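Local atomic coordinates of protein SSD1 (Saccharomyces cerevisiae S288C, PDB entry 7AM1), a protein that binds the untranslated regions of mRNAs and represses their translation, as a non-enzymatic member of the RNase II family. Residues C719-I722 against N723-N727; I511-P514 against E515-L518. All coordinates share one frame; numbering follows the deposited sequence.

Contact 1. Residues C719-I722 against N723-N727; sequences CKTI and NDMGN
T721 and M725 carry the side-chain contact on the last two turns of helix 689-725: T721 CG2 lies 3.9 Å from M725 SD, the two side chains crossing at a slant. M725 CG passes 3.2 Å from T721 O, the oxygen that also accepts M725 N. That backbone bond is 2.9 Å long, with 162° at the hydrogen. Two more rungs are N723 N to C719 O and D724 N to K720 O. The last, G726 N to I722 O, is longer at 3.2 Å and more bent at 143°. G726 is where the chain leaves helical angles, and the weak bond from N727 N to D724 O follows it.

The polar side chains are satisfied in two ways. OG1 of T721 sits beside the backbone N (chi1 -62°), with CG2 opposite that N, and bonds within the helix to L717 O, one turn back. The others reach different parts of the chain. N723 lays CB and CG beside C719 O, at 3.6 and 3.5 Å, while its ND2 bonds to A895 O on strand 888-896. D724 OD2 reaches S833 OG, and K720 NZ makes a salt bridge to E839 on helix 834-842. The backbone bonds thus finish the helix, while K720, N723 and D724 tie it to two separate neighbours: a strand and the region of helix 834-842.

Contact 2. Residues I511-P514 against E515-L518; sequences INDP and EATL
I511 meets A516 through one methyl, CD1 standing 3.8 Å from A516 CB. CG1 is held between the backbone N and the carbonyl carbon (chi1 64°), and the extended chi2 then carries CD1 across to the alanine. I511 is also the first residue past helix 495-510 to leave helical angles, and its side chain packs on L612 of helix 604-612 as well. N512, next along, has positive phi and is the C-prime residue of the Schellman motif that ends the helix: its own N and that of D513 bond back to carbonyls of the last helical turn. Its side-chain ND2 bonds to D605, and its carbonyl O takes K609 NZ.

D513 opens a type I beta turn that runs through P514 and E515 to A516, a compact reversal directly after the helix cap within the RNB domain. The turn closes on A516 N to D513 O, 2.9 Å, with 153° at the hydrogen; the donor stands above the carbonyl plane, off the lone pairs. A516 CB also lies 3.2 Å from D513 O. The D513 carboxylate, its CG swung opposite the backbone N (chi1 -174°), lies beside the turn with OD2 4.0 Å from A516 CB.

P514 takes the second turn position, where its ring-restricted phi suits the geometry. E515 folds back at chi2, bringing OE1 within 4.1 Å of P514 CB, a loose contact of a carboxylate oxygen with a ring carbon between two exposed residues. P514 O and A516 O both accept R504 NH1 from helix 495-510, and A516 rests on Y507 of the same helix.

Contacts 1 and 2 are both places where a helix gives out: contact 1 at the end of helix 689-725, and contact 2 just beyond helix 495-510. They do not touch; their centres are 40 Å apart and their nearest atoms about 27 Å. Contact 2 precedes contact 1 in the chain and belongs to the RNB domain, whereas contact 1 leads into strand 732-741 and lies against strands 888-896 and 903-908 of the same C-terminal sheet, probably part of the OB-type C-terminal domain. Neither contact includes a bound ligand, and no RNA-binding role is assigned to either.

Contact 1. Residues C719-I722 against N723-N727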
loop_
_atom_site.group_PDB
_atom_site.type_symbol
_atom_site.label_atom_id
_atom_site.label_comp_id
_atom_site.label_asym_id
_atom_site.label_seq_id
_atom_site.Cartn_x
_atom_site.Cartn_y
_atom_site.Cartn_z
ATOM N N CYS A 719 8.030 13.488 2.988
ATOM C CA CYS A 719 7.777 14.674 3.798
ATOM C C CYS A 719 9.066 15.446 4.042
ATOM O O CYS A 719 9.085 16.680 3.972
ATOM C CB CYS A 719 7.133 14.273 5.123
ATOM S SG CYS A 719 5.416 13.785 4.976
ATOM N N LYS A 720 10.152 14.734 4.340
ATOM C CA LYS A 720 11.453 15.375 4.489
ATOM C C LYS A 720 11.878 16.079 3.207
ATOM O O LYS A 720 12.450 17.178 3.251
ATOM C CB LYS A 720 12.476 14.319 4.895
ATOM C CG LYS A 720 13.893 14.812 5.056
ATOM C CD LYS A 720 14.743 13.691 5.638
ATOM C CE LYS A 720 16.175 13.729 5.140
ATOM N NZ LYS A 720 16.664 12.355 4.828
ATOM N N THR A 721 11.606 15.459 2.055
ATOM C CA THR A 721 11.979 16.043 0.770
ATOM C C THR A 721 11.128 17.271 0.467
ATOM O O THR A 721 11.645 18.301 0.013
ATOM C CB THR A 721 11.827 14.994 -0.337
ATOM O OG1 THR A 721 12.709 13.887 -0.096
ATOM C CG2 THR A 721 12.151 15.589 -1.681
ATOM N N ILE A 722 9.826 17.188 0.734
ATOM C CA ILE A 722 8.948 18.331 0.517
ATOM C C ILE A 722 9.412 19.522 1.347
ATOM O O ILE A 722 9.375 20.671 0.889
ATOM C CB ILE A 722 7.492 17.944 0.838
ATOM C CG1 ILE A 722 6.922 17.069 -0.280
ATOM C CG2 ILE A 722 6.649 19.192 1.041
ATOM C CD1 ILE A 722 5.634 16.351 0.085
ATOM N N ASN A 723 9.840 19.276 2.585
ATOM C CA ASN A 723 10.250 20.382 3.444
ATOM C C ASN A 723 11.632 20.907 3.080
ATOM O O ASN A 723 11.923 22.091 3.291
ATOM C CB ASN A 723 10.228 19.954 4.909
ATOM C CG ASN A 723 8.822 19.880 5.470
ATOM O OD1 ASN A 723 7.876 20.403 4.880
ATOM N ND2 ASN A 723 8.682 19.246 6.625
ATOM N N ASP A 724 12.501 20.043 2.558
ATOM C CA ASP A 724 13.810 20.493 2.101
ATOM C C ASP A 724 13.683 21.312 0.825
ATOM O O ASP A 724 14.399 22.302 0.644
ATOM C CB ASP A 724 14.718 19.280 1.895
ATOM C CG ASP A 724 16.098 19.650 1.380
ATOM O OD1 ASP A 724 16.200 20.154 0.240
ATOM O OD2 ASP A 724 17.085 19.409 2.107
ATOM N N MET A 725 12.760 20.926 -0.062
ATOM C CA MET A 725 12.510 21.713 -1.262
ATOM C C MET A 725 11.978 23.098 -0.924
ATOM O O MET A 725 12.226 24.053 -1.668
ATOM C CB MET A 725 11.522 20.975 -2.168
ATOM C CG MET A 725 12.099 19.722 -2.819
ATOM S SD MET A 725 10.845 18.695 -3.613
ATOM C CE MET A 725 10.301 19.722 -4.976
ATOM N N GLY A 726 11.245 23.228 0.182
ATOM C CA GLY A 726 10.793 24.531 0.632
ATOM C C GLY A 726 11.492 24.995 1.894
ATOM O O GLY A 726 10.874 25.626 2.757
ATOM N N ASN A 727 12.792 24.707 2.001
ATOM C CA ASN A 727 13.527 24.982 3.233
ATOM C C ASN A 727 13.468 26.456 3.630
ATOM O O ASN A 727 13.458 26.770 4.826
ATOM C CB ASN A 727 14.980 24.515 3.099
ATOM C CG ASN A 727 15.673 25.085 1.875
ATOM O OD1 ASN A 727 15.365 26.190 1.428
ATOM N ND2 ASN A 727 16.618 24.326 1.326
#

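Contact 2. Residues I511-P514 against E515-L518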
loop_
_atom_site.group_PDB
_atom_site.type_symbol
_atom_site.label_atom_id
_atom_site.label_comp_id
_atom_site.label_asym_id
_atom_site.label_seq_id
_atom_site.Cartn_x
_atom_site.Cartn_y
_atom_site.Cartn_z
ATOM N N ILE A 511 -5.824 -8.768 -20.160
ATOM C CA ILE A 511 -6.839 -7.725 -20.050
ATOM C C ILE A 511 -7.801 -7.749 -21.235
ATOM O O ILE A 511 -8.641 -6.855 -21.371
ATOM C CB ILE A 511 -6.215 -6.315 -19.908
ATOM C CG1 ILE A 511 -5.429 -5.910 -21.160
ATOM C CG2 ILE A 511 -5.336 -6.253 -18.672
ATOM C CD1 ILE A 511 -5.211 -4.404 -21.270
ATOM N N ASN A 512 -7.677 -8.748 -22.109
ATOM C CA ASN A 512 -8.670 -8.970 -23.163
ATOM C C ASN A 512 -8.735 -7.795 -24.138
ATOM O O ASN A 512 -9.810 -7.397 -24.591
ATOM C CB ASN A 512 -10.044 -9.242 -22.542
ATOM C CG ASN A 512 -11.021 -9.829 -23.527
ATOM O OD1 ASN A 512 -10.644 -10.625 -24.382
ATOM N ND2 ASN A 512 -12.286 -9.444 -23.414
ATOM N N ASP A 513 -7.572 -7.244 -24.479
ATOM C CA ASP A 513 -7.474 -6.133 -25.425
ATOM C C ASP A 513 -6.346 -6.430 -26.406
ATOM O O ASP A 513 -5.173 -6.141 -26.110
ATOM C CB ASP A 513 -7.234 -4.811 -24.703
ATOM C CG ASP A 513 -7.283 -3.622 -25.643
ATOM O OD1 ASP A 513 -7.584 -3.831 -26.835
ATOM O OD2 ASP A 513 -7.010 -2.487 -25.199
ATOM N N PRO A 514 -6.656 -7.001 -27.578
ATOM C CA PRO A 514 -5.582 -7.414 -28.501
ATOM C C PRO A 514 -4.569 -6.330 -28.829
ATOM O O PRO A 514 -3.381 -6.634 -28.990
ATOM C CB PRO A 514 -6.363 -7.844 -29.753
ATOM C CG PRO A 514 -7.669 -8.304 -29.237
ATOM C CD PRO A 514 -7.987 -7.394 -28.075
ATOM N N GLU A 515 -5.001 -5.078 -28.945
ATOM C CA GLU A 515 -4.123 -3.986 -29.342
ATOM C C GLU A 515 -3.411 -3.332 -28.163
ATOM O O GLU A 515 -2.771 -2.292 -28.344
ATOM C CB GLU A 515 -4.921 -2.934 -30.115
ATOM C CG GLU A 515 -5.655 -3.483 -31.331
ATOM C CD GLU A 515 -4.722 -4.142 -32.326
ATOM O OE1 GLU A 515 -4.900 -5.347 -32.612
ATOM O OE2 GLU A 515 -3.802 -3.454 -32.816
ATOM N N ALA A 516 -3.492 -3.920 -26.972
ATOM C CA ALA A 516 -2.991 -3.258 -25.776
ATOM C C ALA A 516 -1.483 -3.054 -25.844
ATOM O O ALA A 516 -0.739 -3.917 -26.319
ATOM C CB ALA A 516 -3.347 -4.078 -24.533
ATOM N N THR A 517 -1.039 -1.900 -25.360
ATOM C CA THR A 517 0.371 -1.602 -25.158
ATOM C C THR A 517 0.676 -1.657 -23.666
ATOM O O THR A 517 -0.194 -1.390 -22.832
ATOM C CB THR A 517 0.733 -0.227 -25.720
ATOM O OG1 THR A 517 -0.048 0.781 -25.066
ATOM C CG2 THR A 517 0.469 -0.179 -27.211
ATOM N N LEU A 518 1.916 -2.021 -23.332
ATOM C CA LEU A 518 2.265 -2.237 -21.930
ATOM C C LEU A 518 2.146 -0.957 -21.112
ATOM O O LEU A 518 1.879 -1.017 -19.909
ATOM C CB LEU A 518 3.671 -2.823 -21.823
ATOM C CG LEU A 518 3.809 -4.257 -22.338
ATOM C CD1 LEU A 518 5.271 -4.644 -22.500
ATOM C CD2 LEU A 518 3.106 -5.232 -21.400
#